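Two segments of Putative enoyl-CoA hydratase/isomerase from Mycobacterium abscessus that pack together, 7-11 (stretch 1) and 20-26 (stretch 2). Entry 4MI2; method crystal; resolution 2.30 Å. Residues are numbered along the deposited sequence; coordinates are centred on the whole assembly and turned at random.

Stretch 1 7-11: AAVAY
Stretch 2, residues 20-26: AIVLDRP

Antiparallel strands pack by a simple rule: the backbones set the spacing, and alternate side chains then interlock above and below the sheet. The contact between residues 7-11 and 20-26 of this putative enoyl-CoA hydratase/isomerase is a compact example. Strands 9-11 and 20-23 run at 166° to one another, their axes approaching to 4.7 Å, and the register pairs Val 9 with Leu 23, Ala 10 with Val 22 and Tyr 11 with Ile 21, at CA-CA distances of 4.8, 5.0 and 4.9 Å. Phi/psi values are extended, from -123/124 at Val 9 through -88/137 at Ala 10 to -130/135 at Tyr 11, and -116/115 at Ile 21 and -118/123 at Val 22 opposite.

Ala 10 and Val 22 form the hydrogen-bonded pair: Ala 10 N donates to Val 22 O at 2.8 Å, and Val 22 N returns a nearly straight bond to Ala 10 O at 2.9 Å. The neighbouring pairs are not hydrogen-bonded, and there CA-H groups fill the narrow gap, with Val 9 CA 3.3 Å from Val 22 O, Ile 21 CA 3.4 Å from Ala 10 O, and Tyr 11 CA 3.3 Å from Ala 20 O.

The side chains of Val 9, Tyr 11, Ile 21 and Leu 23 share one face. Val 9 (chi1 t) touches two residues of the partner strand: its CG1 meets Ile 21 CG2 at 3.8 Å, while its CG2 lies 4.3 Å from Leu 23 CD2. Ile 21 (chi1 m, chi2 t) also touches two residues, since its CG1 reaches the edge of the Tyr 11 ring, 4.1 Å from CD1. That ring is set by chi1 t and chi2 78°. Leu 23 (m, t) bends its end nearer the other stretch than its CB direction would suggest. On the reverse face the relief is low, for Ala 10 CB simply abuts Val 22 CB at 4.1 Å, with Val 22 in the t rotamer.

Beyond the paired strands, Ala 8 turns at -71/-37 with its CB directed away, yet its carbonyl still serves the contact: Asp 24 N donates to Ala 8 O at 2.9 Å, with a bent angle of 139°. Asp 24 (-134/55, chi1 t, chi2 15°) points its CB toward the first stretch. Its OD2 stops 4.0 Å from Ala 7 O, and a water bridges the two from the side, donating to Ala 7 O at 2.7 Å and to Asp 24 OD2 at 2.8 Å. Arg 25 (-127/56) carries its extended side chain away to partners elsewhere in the structure.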

# COMPACT_ATOMS: atom_id res chain seq x y z
N ALA B 7 -17.00 -29.68 -18.72
CA ALA B 7 -17.45 -29.04 -19.99
C ALA B 7 -17.45 -27.49 -19.92
O ALA B 7 -16.88 -26.83 -20.79
CB ALA B 7 -18.83 -29.58 -20.39
N ALA B 8 -18.07 -26.91 -18.88
CA ALA B 8 -18.11 -25.43 -18.71
C ALA B 8 -16.75 -24.81 -18.31
O ALA B 8 -16.41 -23.70 -18.72
CB ALA B 8 -19.18 -25.05 -17.70
N VAL B 9 -16.00 -25.53 -17.47
CA VAL B 9 -14.64 -25.15 -17.14
C VAL B 9 -13.72 -26.32 -17.49
O VAL B 9 -13.94 -27.43 -17.04
CB VAL B 9 -14.50 -24.80 -15.64
CG1 VAL B 9 -13.06 -24.47 -15.29
CG2 VAL B 9 -15.41 -23.63 -15.28
N ALA B 10 -12.70 -26.08 -18.32
CA ALA B 10 -11.76 -27.14 -18.69
C ALA B 10 -10.63 -27.19 -17.68
O ALA B 10 -10.11 -26.16 -17.27
CB ALA B 10 -11.21 -26.91 -20.09
N TYR B 11 -10.25 -28.40 -17.29
CA TYR B 11 -9.14 -28.62 -16.38
C TYR B 11 -8.21 -29.68 -16.95
O TYR B 11 -8.67 -30.72 -17.43
CB TYR B 11 -9.65 -29.08 -15.01
CG TYR B 11 -8.56 -29.36 -14.01
CD1 TYR B 11 -7.92 -28.32 -13.34
CD2 TYR B 11 -8.16 -30.66 -13.71
CE1 TYR B 11 -6.92 -28.56 -12.41
CE2 TYR B 11 -7.16 -30.92 -12.78
CZ TYR B 11 -6.54 -29.86 -12.13
OH TYR B 11 -5.55 -30.08 -11.21
N ALA B 20 -3.93 -26.21 -16.01
CA ALA B 20 -4.63 -25.24 -16.83
C ALA B 20 -6.10 -25.24 -16.43
O ALA B 20 -6.75 -26.28 -16.45
CB ALA B 20 -4.47 -25.58 -18.30
N ILE B 21 -6.61 -24.07 -16.04
CA ILE B 21 -8.03 -23.88 -15.76
C ILE B 21 -8.58 -22.89 -16.79
O ILE B 21 -8.15 -21.73 -16.83
CB ILE B 21 -8.26 -23.33 -14.33
CG1 ILE B 21 -7.63 -24.27 -13.29
CG2 ILE B 21 -9.76 -23.15 -14.05
CD1 ILE B 21 -7.75 -23.77 -11.86
N VAL B 22 -9.49 -23.35 -17.65
CA VAL B 22 -10.04 -22.49 -18.69
C VAL B 22 -11.55 -22.30 -18.52
O VAL B 22 -12.31 -23.28 -18.51
CB VAL B 22 -9.75 -23.03 -20.11
CG1 VAL B 22 -10.15 -22.00 -21.17
CG2 VAL B 22 -8.28 -23.41 -20.25
N LEU B 23 -11.96 -21.04 -18.40
CA LEU B 23 -13.38 -20.69 -18.45
C LEU B 23 -13.83 -20.87 -19.90
O LEU B 23 -13.23 -20.30 -20.81
CB LEU B 23 -13.59 -19.24 -17.99
CG LEU B 23 -12.96 -18.84 -16.65
CD1 LEU B 23 -13.33 -17.42 -16.28
CD2 LEU B 23 -13.37 -19.80 -15.55
N ASP B 24 -14.86 -21.69 -20.11
CA ASP B 24 -15.24 -22.12 -21.45
C ASP B 24 -16.75 -22.02 -21.66
O ASP B 24 -17.42 -22.98 -22.04
CB ASP B 24 -14.75 -23.55 -21.68
CG ASP B 24 -14.64 -23.92 -23.16
OD1 ASP B 24 -14.67 -23.04 -24.04
OD2 ASP B 24 -14.49 -25.12 -23.43
N ARG B 25 -17.28 -20.83 -21.42
CA ARG B 25 -18.65 -20.49 -21.73
C ARG B 25 -18.62 -19.21 -22.58
O ARG B 25 -19.24 -18.20 -22.22
CB ARG B 25 -19.43 -20.30 -20.43
CG ARG B 25 -20.93 -20.39 -20.60
CD ARG B 25 -21.67 -19.96 -19.34
NE ARG B 25 -23.11 -19.84 -19.60
CZ ARG B 25 -23.95 -19.06 -18.92
NH1 ARG B 25 -23.53 -18.30 -17.91
NH2 ARG B 25 -25.24 -19.04 -19.26
N PRO B 26 -17.88 -19.24 -23.71
CA PRO B 26 -17.67 -18.03 -24.52
C PRO B 26 -18.96 -17.37 -25.01
O PRO B 26 -18.99 -16.15 -25.15
CB PRO B 26 -16.85 -18.53 -25.71
CG PRO B 26 -17.10 -20.01 -25.77
CD PRO B 26 -17.27 -20.42 -24.34
O HOH W 1 -14.29 -27.18 -21.58